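Local coordinates for protein putative S-adenosyl-L-methionine-dependent Methyltransferase (Methanococcus maripaludis, PDB 3DLC) that binds S-adenosylmethionine and is probably a methyltransferase that uses it as methyl donor, with a substrate that remains uncertain, at residues A[46-51]-A[105-110]. Numbering follows the deposited sequence. Where two conformers were deposited one is given.
Sequences TCIDIG and IPIEDN. Unlike the reference sequence in segment 46-51: T46 (reference Asn). With SAM (S-adenosylmethionine), chain C.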
loop_
_atom_site.group_PDB
_atom_site.type_symbol
_atom_site.label_atom_id
_atom_site.label_comp_id
_atom_site.label_asym_id
_atom_site.label_seq_id
_atom_site.Cartn_x
_atom_site.Cartn_y
_atom_site.Cartn_z
ATOM N N THR A 46 0.149 -11.109 -11.601
ATOM C CA THR A 46 0.004 -9.662 -11.554
ATOM C C THR A 46 -0.177 -9.164 -10.135
ATOM O O THR A 46 -0.913 -9.736 -9.328
ATOM C CB THR A 46 -1.208 -9.276 -12.404
ATOM O OG1 THR A 46 -2.327 -9.994 -11.854
ATOM C CG2 THR A 46 -0.994 -9.600 -13.881
ATOM N N CYS A 47 0.540 -8.104 -9.822
ATOM C CA CYS A 47 0.464 -7.440 -8.521
ATOM C C CYS A 47 0.246 -5.950 -8.707
ATOM O O CYS A 47 0.957 -5.322 -9.504
ATOM C CB CYS A 47 1.759 -7.667 -7.734
ATOM S SG CYS A 47 1.849 -6.815 -6.157
ATOM N N ILE A 48 -0.750 -5.412 -8.016
ATOM C CA ILE A 48 -1.023 -3.976 -8.041
ATOM C C ILE A 48 -0.646 -3.413 -6.677
ATOM O O ILE A 48 -1.088 -3.936 -5.657
ATOM C CB ILE A 48 -2.506 -3.650 -8.319
ATOM C CG1 ILE A 48 -3.055 -4.413 -9.527
ATOM C CG2 ILE A 48 -2.705 -2.164 -8.448
ATOM C CD1 ILE A 48 -2.324 -4.271 -10.822
ATOM N N ASP A 49 0.206 -2.380 -6.665
ATOM C CA ASP A 49 0.626 -1.650 -5.470
ATOM C C ASP A 49 -0.119 -0.316 -5.494
ATOM O O ASP A 49 0.170 0.571 -6.291
ATOM C CB ASP A 49 2.142 -1.478 -5.509
ATOM C CG ASP A 49 2.712 -0.731 -4.324
ATOM O OD1 ASP A 49 1.970 -0.503 -3.351
ATOM O OD2 ASP A 49 3.914 -0.379 -4.403
ATOM N N ILE A 50 -1.116 -0.194 -4.619
ATOM C CA ILE A 50 -1.985 0.981 -4.577
ATOM C C ILE A 50 -1.406 2.027 -3.637
ATOM O O ILE A 50 -1.107 1.755 -2.482
ATOM C CB ILE A 50 -3.411 0.605 -4.182
ATOM C CG1 ILE A 50 -3.989 -0.413 -5.203
ATOM C CG2 ILE A 50 -4.296 1.874 -4.084
ATOM C CD1 ILE A 50 -5.393 -0.887 -4.859
ATOM N N GLY A 51 -1.276 3.243 -4.142
ATOM C CA GLY A 51 -0.649 4.319 -3.404
ATOM C C GLY A 51 0.837 4.043 -3.268
ATOM O O GLY A 51 1.420 4.155 -2.183
ATOM N N ILE A 105 -10.108 2.837 -10.658
ATOM C CA ILE A 105 -8.846 2.213 -11.049
ATOM C C ILE A 105 -8.843 1.865 -12.528
ATOM O O ILE A 105 -9.745 1.162 -12.986
ATOM C CB ILE A 105 -8.577 0.937 -10.219
ATOM C CG1 ILE A 105 -8.599 1.251 -8.723
ATOM C CG2 ILE A 105 -7.223 0.310 -10.649
ATOM C CD1 ILE A 105 -8.462 0.004 -7.797
ATOM N N PRO A 106 -7.834 2.323 -13.279
ATOM C CA PRO A 106 -7.794 2.086 -14.741
ATOM C C PRO A 106 -7.202 0.732 -15.089
ATOM O O PRO A 106 -6.212 0.610 -15.816
ATOM C CB PRO A 106 -6.923 3.233 -15.243
ATOM C CG PRO A 106 -5.921 3.398 -14.168
ATOM C CD PRO A 106 -6.723 3.208 -12.864
ATOM N N ILE A 107 -7.833 -0.276 -14.513
ATOM C CA ILE A 107 -7.454 -1.675 -14.691
ATOM C C ILE A 107 -8.733 -2.484 -14.882
ATOM O O ILE A 107 -9.764 -2.191 -14.267
ATOM C CB ILE A 107 -6.611 -2.171 -13.474
ATOM C CG1 ILE A 107 -5.310 -1.365 -13.370
ATOM C CG2 ILE A 107 -6.314 -3.672 -13.571
ATOM C CD1 ILE A 107 -4.512 -1.657 -12.105
ATOM N N GLU A 108 -8.656 -3.486 -15.748
ATOM C CA GLU A 108 -9.819 -4.315 -16.031
ATOM C C GLU A 108 -10.251 -5.174 -14.855
ATOM O O GLU A 108 -9.513 -5.432 -13.906
ATOM C CB GLU A 108 -9.615 -5.199 -17.274
ATOM C CG GLU A 108 -8.612 -6.313 -17.161
ATOM C CD GLU A 108 -8.476 -7.091 -18.479
ATOM O OE1 GLU A 108 -8.678 -6.493 -19.559
ATOM O OE2 GLU A 108 -8.170 -8.293 -18.447
ATOM N N ASP A 109 -11.471 -5.645 -14.966
ATOM C CA ASP A 109 -12.044 -6.529 -13.975
ATOM C C ASP A 109 -11.209 -7.810 -13.828
ATOM O O ASP A 109 -10.704 -8.354 -14.815
ATOM C CB ASP A 109 -13.436 -7.009 -14.385
ATOM C CG ASP A 109 -14.467 -5.894 -14.535
ATOM O OD1 ASP A 109 -14.233 -4.724 -14.202
ATOM O OD2 ASP A 109 -15.572 -6.229 -15.016
ATOM N N ASN A 110 -11.084 -8.284 -12.589
ATOM C CA ASN A 110 -10.530 -9.625 -12.317
ATOM C C ASN A 110 -9.118 -9.825 -12.810
ATOM O O ASN A 110 -8.743 -10.922 -13.170
ATOM C CB ASN A 110 -11.452 -10.681 -12.947
ATOM C CG ASN A 110 -12.845 -10.591 -12.419
ATOM O OD1 ASN A 110 -13.054 -10.378 -11.232
ATOM N ND2 ASN A 110 -13.834 -10.784 -13.296
HETATM N N SAM C . 3.394 3.116 -0.439
HETATM C CA SAM C . 4.531 4.058 -0.274
HETATM C C SAM C . 5.411 3.609 0.860
HETATM O O SAM C . 4.956 2.817 1.688
HETATM O OXT SAM C . 6.535 4.090 0.950
HETATM C CB SAM C . 4.023 5.475 -0.084
HETATM C CG SAM C . 3.205 5.719 1.143
HETATM S SD SAM C . 2.693 7.448 1.184
HETATM C CE SAM C . 2.610 7.558 2.951
HETATM C "C5'" SAM C . 0.899 7.400 0.659
HETATM C "C4'" SAM C . 0.578 7.422 -0.866
HETATM O "O4'" SAM C . -0.799 7.131 -1.275
HETATM C "C3'" SAM C . 1.026 8.719 -1.586
HETATM O "O3'" SAM C . 1.972 8.380 -2.552
HETATM C "C2'" SAM C . -0.276 9.242 -2.197
HETATM O "O2'" SAM C . -0.163 10.036 -3.356
HETATM C "C1'" SAM C . -1.084 7.949 -2.403
HETATM N N9 SAM C . -2.542 8.148 -2.438
HETATM C C8 SAM C . -3.305 8.772 -1.480
HETATM N N7 SAM C . -4.620 8.700 -1.796
HETATM C C5 SAM C . -4.696 8.037 -2.993
HETATM C C6 SAM C . -5.762 7.695 -3.828
HETATM N N6 SAM C . -7.043 8.047 -3.611
HETATM N N1 SAM C . -5.473 6.974 -4.934
HETATM C C2 SAM C . -4.179 6.632 -5.250
HETATM N N3 SAM C . -3.101 6.997 -4.500
HETATM C C4 SAM C . -3.402 7.668 -3.390
#
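I48 and I107 meet tip to tip through their delta methyls, with CD1 of I48 3.6 Å from CD1 of I107. The same I107 methyl also lies 4.0 Å from CG1 of I48 and 4.1 Å from its CG2, and so sits against both branches. I107 was modelled in two conformers; these distances hold for one. In I48 the second torsion is folded (chi2 -55°), whereas I107 is extended (chi2 172°) and carries its CD1 somewhat further out. A second, looser pair joins I50 and I105, whose CD1 atoms are 4.3 Å apart. No hydrogen bond links the two segments, and the contact is small, buried and wholly apolar.

The polar bonds run within the loop and to the cofactor. The inverse gamma turn centred on P106 is closed by the bond from N of I107 to O of I105, 2.8 Å long. I105 and I107, on either side of the proline, both point toward the strand. Beyond the strand's end, O of G51 accepts a hydrogen bond from the amino N of S-adenosylmethionine at 2.8 Å. G51 belongs to a glycine-rich turn consistent with the Rossmann-type methyltransferase fold.

R136 reaches the loop from helix 127-137, forming a hydrogen bond with O of I107 and a salt bridge with D109. I137 of that helix touches I48, I105 and I107, while I134 touches I50. Strand 46-50 runs in the central sheet between parallel strands 66-73 and 112-118, and the loop 105-110 crosses one face of this sheet on its way from strand 95-99 to strand 112-118.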